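Signal recognition particle receptor subunit beta (Mus musculus, PDB 2FH5) binds GTP and forms part of the signal recognition particle receptor, which helps target nascent secretory proteins to the endoplasmic reticulum membrane. Local coordinates at residues F84-S88 with A89-R93; E100-Y103 with Q104-D108; M110-K113 with N114-L118; Q204-E207 with K208-K212. All blocks are in the same frame, centred on the assembly; numbering follows the deposited sequence.

Interaction 1: F84-S88 with A89-R93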
# COMPACT_ATOMS: atom_id res chain seq x y z
N PHE B 84 11.38 -0.35 7.26
CA PHE B 84 10.43 0.62 7.77
C PHE B 84 10.46 1.76 6.75
O PHE B 84 11.48 2.47 6.62
CB PHE B 84 10.86 1.09 9.18
CG PHE B 84 9.84 1.96 9.88
CD1 PHE B 84 9.69 3.31 9.53
CD2 PHE B 84 9.03 1.42 10.87
CE1 PHE B 84 8.73 4.12 10.18
CE2 PHE B 84 8.06 2.22 11.53
CZ PHE B 84 7.91 3.56 11.18
N VAL B 85 9.36 1.93 6.02
CA VAL B 85 9.27 2.98 5.00
C VAL B 85 8.83 4.34 5.53
O VAL B 85 7.90 4.45 6.32
CB VAL B 85 8.32 2.54 3.90
CG1 VAL B 85 8.35 3.53 2.78
CG2 VAL B 85 8.70 1.13 3.44
N VAL B 86 9.50 5.38 5.08
CA VAL B 86 9.21 6.75 5.51
C VAL B 86 8.97 7.71 4.34
O VAL B 86 9.75 7.75 3.39
CB VAL B 86 10.39 7.31 6.34
CG1 VAL B 86 10.10 8.75 6.81
CG2 VAL B 86 10.66 6.41 7.51
N ASP B 87 7.88 8.47 4.39
CA ASP B 87 7.60 9.44 3.36
C ASP B 87 8.56 10.59 3.70
O ASP B 87 8.30 11.35 4.62
CB ASP B 87 6.15 9.94 3.46
CG ASP B 87 5.81 10.99 2.40
OD1 ASP B 87 6.66 11.86 2.12
OD2 ASP B 87 4.68 10.96 1.84
N SER B 88 9.65 10.71 2.95
CA SER B 88 10.63 11.76 3.22
C SER B 88 10.16 13.20 2.99
O SER B 88 10.70 14.15 3.58
CB SER B 88 11.88 11.46 2.41
OG SER B 88 12.32 10.14 2.71
N ALA B 89 9.14 13.36 2.15
CA ALA B 89 8.59 14.68 1.83
C ALA B 89 7.61 15.17 2.89
O ALA B 89 7.47 16.36 3.09
CB ALA B 89 7.89 14.65 0.46
N ALA B 90 6.92 14.24 3.55
CA ALA B 90 5.95 14.63 4.57
C ALA B 90 6.55 14.45 5.98
O ALA B 90 5.87 14.68 6.99
CB ALA B 90 4.68 13.78 4.44
N PHE B 91 7.81 14.04 6.02
CA PHE B 91 8.47 13.79 7.28
C PHE B 91 8.31 14.90 8.34
O PHE B 91 7.97 14.61 9.49
CB PHE B 91 9.94 13.49 7.04
CG PHE B 91 10.65 13.04 8.27
CD1 PHE B 91 10.34 11.82 8.86
CD2 PHE B 91 11.57 13.88 8.89
CE1 PHE B 91 10.93 11.45 10.06
CE2 PHE B 91 12.16 13.51 10.10
CZ PHE B 91 11.84 12.29 10.68
N GLN B 92 8.55 16.15 7.96
CA GLN B 92 8.44 17.26 8.90
C GLN B 92 7.14 17.31 9.70
O GLN B 92 7.16 17.57 10.91
CB GLN B 92 8.64 18.60 8.18
CG GLN B 92 9.97 18.72 7.46
CD GLN B 92 11.17 18.90 8.40
OE1 GLN B 92 11.31 18.20 9.42
NE2 GLN B 92 12.05 19.85 8.05
N ARG B 93 6.00 17.07 9.05
CA ARG B 93 4.76 17.11 9.80
C ARG B 93 4.42 15.80 10.49
O ARG B 93 3.76 15.78 11.52
CB ARG B 93 3.60 17.56 8.90
CG ARG B 93 3.53 16.92 7.52
CD ARG B 93 2.18 17.22 6.84
NE ARG B 93 1.17 16.19 7.13
CZ ARG B 93 0.85 15.21 6.29
NH1 ARG B 93 1.46 15.12 5.12
NH2 ARG B 93 -0.06 14.30 6.63
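Val86 lays one methyl against the Phe91 ring: CG1 meets CD1 at 3.7 Å, and the two side chains cross obliquely. The valine methyl CG1 stands opposite the backbone N (chi1 180°), which sends it toward the phenylalanine. The polar half of the contact belongs to Asp87. Its OD1 accepts the N-H of Ala90 at 2.8 Å, with an N-H...O angle of 145°. The donor comes from above the carboxylate plane, 57° out of it. The same OD1 takes a weak, bent bond from Ala89 N at 2.9 Å, like that of an Asx turn. OD1 therefore reaches two successive amides where the chain leaves the strand, Ala90 firmly and Ala89 weakly. Ala90 N also makes a weak bond to the main-chain O of Asp87 at 3.4 Å. The other carboxylate oxygen, OD2, forms a salt bridge with Lys124, a GTP-binding residue. The pairing probably helps position that lysine. With an alanine here the Ala89 and Ala90 amides would probably lose this acceptor, and Lys124 would be left without this ion-pair partner. Ser88 sends OG to the main-chain O of Asn123. This ties the turn to the next strand. The contact sits at the C-terminal end of strand 79-87, where the chain passes into helix 91-110. Strand 117-123 bonds to Val86 alongside, and Phe91 packs on Ile136 and Leu140 of helix 133-150.

Interaction 2: E100-Y103 with Q104-D108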
# COMPACT_ATOMS: atom_id res chain seq x y z
N GLU B 100 6.87 7.25 16.90
CA GLU B 100 6.03 6.42 17.76
C GLU B 100 5.82 5.01 17.23
O GLU B 100 5.78 4.05 18.01
CB GLU B 100 4.68 7.11 17.95
CG GLU B 100 3.65 6.28 18.66
CD GLU B 100 2.41 7.11 18.96
OE1 GLU B 100 2.52 8.02 19.82
OE2 GLU B 100 1.33 6.86 18.34
N PHE B 101 5.67 4.88 15.91
CA PHE B 101 5.47 3.57 15.33
C PHE B 101 6.81 2.85 15.28
O PHE B 101 6.90 1.68 15.62
CB PHE B 101 4.85 3.71 13.92
CG PHE B 101 4.60 2.39 13.21
CD1 PHE B 101 4.46 1.19 13.91
CD2 PHE B 101 4.53 2.35 11.82
CE1 PHE B 101 4.26 -0.03 13.24
CE2 PHE B 101 4.33 1.14 11.14
CZ PHE B 101 4.20 -0.06 11.85
N LEU B 102 7.87 3.55 14.89
CA LEU B 102 9.20 2.96 14.84
C LEU B 102 9.60 2.42 16.22
O LEU B 102 10.16 1.33 16.34
CB LEU B 102 10.21 3.98 14.32
CG LEU B 102 11.65 3.52 14.24
CD1 LEU B 102 11.78 2.28 13.35
CD2 LEU B 102 12.50 4.69 13.73
N TYR B 103 9.27 3.18 17.27
CA TYR B 103 9.54 2.78 18.66
C TYR B 103 9.03 1.37 18.92
O TYR B 103 9.77 0.50 19.39
CB TYR B 103 8.83 3.75 19.61
CG TYR B 103 9.15 3.52 21.07
CD1 TYR B 103 10.31 4.03 21.65
CD2 TYR B 103 8.28 2.79 21.88
CE1 TYR B 103 10.60 3.82 22.99
CE2 TYR B 103 8.57 2.58 23.23
CZ TYR B 103 9.72 3.09 23.77
OH TYR B 103 9.98 2.91 25.11
N GLN B 104 7.75 1.14 18.63
CA GLN B 104 7.17 -0.19 18.79
C GLN B 104 7.86 -1.22 17.89
O GLN B 104 7.97 -2.39 18.26
CB GLN B 104 5.68 -0.19 18.48
CG GLN B 104 4.79 -0.25 19.72
CD GLN B 104 3.78 0.90 19.77
OE1 GLN B 104 2.81 0.87 20.54
NE2 GLN B 104 4.03 1.94 18.97
N VAL B 105 8.31 -0.79 16.71
CA VAL B 105 8.97 -1.73 15.81
C VAL B 105 10.35 -2.12 16.37
O VAL B 105 10.77 -3.27 16.24
CB VAL B 105 9.12 -1.14 14.38
CG1 VAL B 105 10.05 -2.00 13.54
CG2 VAL B 105 7.73 -1.08 13.70
N LEU B 106 11.03 -1.16 16.99
CA LEU B 106 12.35 -1.40 17.57
C LEU B 106 12.20 -2.35 18.75
O LEU B 106 12.94 -3.32 18.89
CB LEU B 106 12.97 -0.10 18.05
CG LEU B 106 13.43 0.76 16.89
CD1 LEU B 106 13.86 2.10 17.41
CD2 LEU B 106 14.56 0.06 16.17
N ILE B 107 11.24 -2.05 19.61
CA ILE B 107 11.00 -2.91 20.74
C ILE B 107 10.66 -4.33 20.28
O ILE B 107 11.35 -5.27 20.66
CB ILE B 107 9.91 -2.33 21.63
CG1 ILE B 107 10.54 -1.26 22.53
CG2 ILE B 107 9.24 -3.41 22.43
CD1 ILE B 107 9.55 -0.58 23.44
N ASP B 108 9.63 -4.47 19.44
CA ASP B 108 9.24 -5.79 18.94
C ASP B 108 10.41 -6.57 18.38
O ASP B 108 10.56 -7.76 18.63
CB ASP B 108 8.20 -5.66 17.84
CG ASP B 108 6.84 -5.28 18.37
OD1 ASP B 108 6.74 -4.92 19.56
OD2 ASP B 108 5.88 -5.32 17.59
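Tyr103 and Ile107 lie one helical turn apart, and the isoleucine comes in at a slant to the ring. Its delta methyl touches the ring tightly, with Ile107 CD1 3.3 Å from Tyr103 CE2. CG1 of Ile107 sits beside its own backbone N (chi1 -81°), and this carries CD1 to the tyrosine. Tyr103 also packs on Leu144 of helix 133-150 and on Leu168. Phe101 and Val105 make a similar oblique pair, with CG2 of Val105 3.7 Å from CE1 of Phe101. Leu102 and Leu106 are also set obliquely, and their contact is looser: CG of Leu102 is 4.1 Å from CD1 of Leu106. The main chain fixes this spacing. Ile107 N gives Tyr103 O a nearly straight bond of 3.0 Å (N-H...O 170°). Leu106 N bonds to Leu102 O at 2.7 Å, and Val105 N to Phe101 O at 3.0 Å. Replacing Tyr103 by a serine is likely to cost Ile107 CD1 the ring it rests on and to open a gap beside Leu144 and Leu168. Around Phe101, Arg68 makes a cation-pi contact with the ring, and Phe69 meets it nearly at right angles. Leu102 and Leu106 reach strand 117-123 and helix 133-150. This is i to i+4 packing along a largely buried alpha-helix, the connecting helix of a beta-alpha-beta unit in a P-loop GTPase fold.

Interaction 3: M110-K113 with N114-L118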
# COMPACT_ATOMS: atom_id res chain seq x y z
N MET B 110 13.72 -6.30 18.99
CA MET B 110 14.71 -6.72 19.97
C MET B 110 14.23 -7.88 20.83
O MET B 110 15.01 -8.77 21.17
CB MET B 110 15.13 -5.55 20.85
CG MET B 110 15.87 -4.48 20.08
SD MET B 110 16.36 -3.09 21.13
CE MET B 110 14.81 -2.67 21.92
N ALA B 111 12.94 -7.88 21.17
CA ALA B 111 12.37 -8.96 21.98
C ALA B 111 12.34 -10.30 21.23
O ALA B 111 11.87 -11.30 21.76
CB ALA B 111 10.96 -8.58 22.44
N LEU B 112 12.86 -10.33 20.01
CA LEU B 112 12.84 -11.56 19.23
C LEU B 112 14.10 -12.39 19.39
O LEU B 112 15.20 -11.84 19.49
CB LEU B 112 12.63 -11.25 17.74
CG LEU B 112 11.22 -10.93 17.22
CD1 LEU B 112 11.30 -10.49 15.77
CD2 LEU B 112 10.35 -12.17 17.35
N LYS B 113 13.93 -13.71 19.40
CA LYS B 113 15.06 -14.62 19.52
C LYS B 113 16.17 -14.17 18.56
O LYS B 113 17.22 -13.70 18.99
CB LYS B 113 14.62 -16.04 19.18
CG LYS B 113 13.72 -16.70 20.23
CD LYS B 113 14.50 -17.04 21.51
CE LYS B 113 13.61 -17.65 22.60
NZ LYS B 113 12.62 -16.68 23.17
N ASN B 114 15.93 -14.30 17.26
CA ASN B 114 16.92 -13.88 16.27
C ASN B 114 16.50 -12.56 15.65
O ASN B 114 15.85 -12.52 14.61
CB ASN B 114 17.08 -14.91 15.15
CG ASN B 114 17.86 -16.13 15.60
OD1 ASN B 114 17.36 -16.96 16.35
ND2 ASN B 114 19.11 -16.23 15.13
N SER B 115 16.87 -11.47 16.31
CA SER B 115 16.52 -10.15 15.85
C SER B 115 16.70 -9.96 14.35
O SER B 115 17.76 -10.25 13.80
CB SER B 115 17.32 -9.09 16.60
OG SER B 115 16.69 -8.81 17.84
N PRO B 116 15.65 -9.47 13.68
CA PRO B 116 15.75 -9.26 12.24
C PRO B 116 16.60 -8.04 11.97
O PRO B 116 16.69 -7.15 12.81
CB PRO B 116 14.30 -9.06 11.83
CG PRO B 116 13.74 -8.34 12.99
CD PRO B 116 14.29 -9.16 14.14
N SER B 117 17.22 -8.01 10.81
CA SER B 117 18.01 -6.87 10.39
C SER B 117 16.94 -5.78 10.08
O SER B 117 15.86 -6.10 9.60
CB SER B 117 18.81 -7.29 9.15
OG SER B 117 19.56 -6.22 8.62
N LEU B 118 17.25 -4.51 10.35
CA LEU B 118 16.28 -3.44 10.12
C LEU B 118 16.73 -2.28 9.24
O LEU B 118 17.78 -1.70 9.45
CB LEU B 118 15.82 -2.91 11.48
CG LEU B 118 15.14 -1.54 11.56
CD1 LEU B 118 13.80 -1.53 10.84
CD2 LEU B 118 14.93 -1.21 13.03
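This is a small surface contact across a turn, in which Leu112 folds back onto Pro116 between helix 91-110 and strand 117-123. The apolar touch is a single one: CD1 of Leu112 lies 3.7 Å from CD of Pro116. The two side chains cross at about a right angle, and a leucine methyl meets the ring carbon next to the proline nitrogen. The CB bond of Leu112 is already aimed at the following residues. No hydrogen bond joins the two halves of the turn. The bend brings CA of Leu112 to 5.2 Å from CA of Ser115. Ser115 OG comes up against the backbone of Met110, 3.6 Å from its CA. Its hydrogen bond goes to Ser109 O, in the residue before Met110. The serine therefore ties the end of the loop, just before the strand, to the last turn of helix 91-110. Pro116 also packs on Ser109 and Val82, and Met110 turns away to Pro181 and Leu182. Lys113 and Asn114 form the exposed tip. The site lies away from the GTP pocket. It is the alpha-to-beta connection of a beta-alpha-beta crossover, returning the chain to the strand beside 79-87 in the parallel part of the sheet.

Interaction 4: Q204-E207 with K208-K212; sequences QDLE and KWLAK
The indole of Trp209 turns neither face nor edge to Gln204-Glu207. Of the Trp209 side chain, CB is the atom that touches them, 3.6 Å from Asp205 O. With CG opposite its own backbone N (chi1 -179°), the ring leads away from these residues and toward the sheet. There it packs on Ala81 and Val83 of strand 79-87 and on Ser117 and Leu119 of strand 117-123. NE1, at the ring edge, makes a weak hydrogen bond to Glu185. A second flat group, the Glu207 carboxylate, turns away from Lys208-Lys212 to Tyr46, whose OH is hydrogen-bonded to OE1. Leu206 and Leu210 lie side by side and point the same way, with CG of Leu206 4.2 Å from CD1 of Leu210. Both pack on Leu27 of helix 20-29. Four backbone bonds of i to i+4 type hold these positions. Trp209 N reaches Asp205 O at 2.8 Å and is almost straight (N-H...O 169°). Leu210 N meets Leu206 O at 2.9 Å. Lys208 and Ala211 bond in the same way to Gln204 and Glu207. On the exposed side Asp205 OD1 and Lys208 NZ stay 5.7 Å apart, not in contact, so any attraction is probably modest. Lys212 NZ forms a salt bridge with Glu185, the acid that also meets Trp209. The arrangement is an amphipathic helix lying on a sheet, here the C-terminal helix of the P-loop GTPase fold, packed on strands 79-87 and 117-123 and against helix 20-29, whose start belongs to the P-loop.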
# COMPACT_ATOMS: atom_id res chain seq x y z
N GLN B 204 17.91 1.30 -6.37
CA GLN B 204 19.20 0.60 -6.45
C GLN B 204 19.76 0.19 -5.09
O GLN B 204 20.08 -0.98 -4.86
CB GLN B 204 20.22 1.48 -7.17
CG GLN B 204 19.99 1.58 -8.66
CD GLN B 204 20.37 0.29 -9.38
OE1 GLN B 204 21.55 -0.09 -9.42
NE2 GLN B 204 19.37 -0.40 -9.95
N ASP B 205 19.87 1.16 -4.19
CA ASP B 205 20.39 0.88 -2.86
C ASP B 205 19.56 -0.14 -2.11
O ASP B 205 20.11 -1.01 -1.43
CB ASP B 205 20.48 2.16 -2.04
CG ASP B 205 21.57 3.08 -2.54
OD1 ASP B 205 22.49 2.57 -3.22
OD2 ASP B 205 21.51 4.30 -2.24
N LEU B 206 18.23 -0.02 -2.23
CA LEU B 206 17.30 -0.93 -1.57
C LEU B 206 17.48 -2.37 -2.05
O LEU B 206 17.50 -3.31 -1.25
CB LEU B 206 15.86 -0.47 -1.81
CG LEU B 206 14.72 -1.34 -1.29
CD1 LEU B 206 14.75 -1.34 0.22
CD2 LEU B 206 13.39 -0.81 -1.80
N GLU B 207 17.61 -2.55 -3.36
CA GLU B 207 17.83 -3.89 -3.91
C GLU B 207 19.23 -4.37 -3.50
O GLU B 207 19.44 -5.56 -3.30
CB GLU B 207 17.70 -3.89 -5.44
CG GLU B 207 16.35 -3.38 -5.94
CD GLU B 207 16.12 -3.64 -7.43
OE1 GLU B 207 15.68 -4.75 -7.79
OE2 GLU B 207 16.39 -2.72 -8.24
N LYS B 208 20.18 -3.44 -3.36
CA LYS B 208 21.51 -3.83 -2.92
C LYS B 208 21.39 -4.38 -1.50
O LYS B 208 21.84 -5.49 -1.23
CB LYS B 208 22.47 -2.63 -2.94
CG LYS B 208 23.66 -2.80 -3.89
CD LYS B 208 24.68 -1.64 -3.80
CE LYS B 208 25.81 -1.79 -4.85
NZ LYS B 208 26.83 -0.68 -4.84
N TRP B 209 20.78 -3.61 -0.60
CA TRP B 209 20.60 -4.04 0.80
C TRP B 209 19.83 -5.35 0.89
O TRP B 209 20.20 -6.24 1.65
CB TRP B 209 19.85 -2.97 1.60
CG TRP B 209 19.63 -3.31 3.06
CD1 TRP B 209 20.48 -3.06 4.10
CD2 TRP B 209 18.45 -3.89 3.64
NE1 TRP B 209 19.91 -3.45 5.29
CE2 TRP B 209 18.67 -3.96 5.04
CE3 TRP B 209 17.24 -4.36 3.12
CZ2 TRP B 209 17.70 -4.48 5.92
CZ3 TRP B 209 16.28 -4.87 4.00
CH2 TRP B 209 16.52 -4.93 5.38
N LEU B 210 18.74 -5.47 0.14
CA LEU B 210 17.96 -6.70 0.16
C LEU B 210 18.83 -7.87 -0.25
O LEU B 210 18.76 -8.95 0.34
CB LEU B 210 16.76 -6.57 -0.77
CG LEU B 210 15.54 -5.86 -0.18
CD1 LEU B 210 14.57 -5.53 -1.29
CD2 LEU B 210 14.88 -6.75 0.87
N ALA B 211 19.67 -7.66 -1.26
CA ALA B 211 20.59 -8.69 -1.71
C ALA B 211 21.52 -9.07 -0.54
O ALA B 211 21.65 -10.25 -0.16
CB ALA B 211 21.40 -8.17 -2.88
N LYS B 212 22.16 -8.05 0.02
CA LYS B 212 23.08 -8.20 1.14
C LYS B 212 22.53 -8.95 2.35
O LYS B 212 23.27 -9.64 3.04
CB LYS B 212 23.57 -6.81 1.54
CG LYS B 212 24.17 -6.69 2.93
CD LYS B 212 24.46 -5.23 3.24
CE LYS B 212 24.75 -5.00 4.71
NZ LYS B 212 25.20 -3.60 4.94

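How the interactions relate
All four contacts are local, so each closes only a turn and none nests in or crosses another. Interaction 1 comes first, where strand 79-87 gives way to helix 91-110. Interaction 2 follows further along that helix, and interaction 3 turns the chain into strand 117-123. Together they trace one beta-alpha-beta unit. Phe84 links the first two, with its CE2 3.5 Å from Phe101 CD2. Leu106 CD2 meets Leu118 CD2 at 3.4 Å and joins interactions 2 and 3. Interaction 4 lies near the C terminus. Its indole reaches interaction 3, with Trp209 CZ2 4.1 Å from Leu118 C, while interactions 2 and 4 do not touch and lie on opposite sides of the chain's centre.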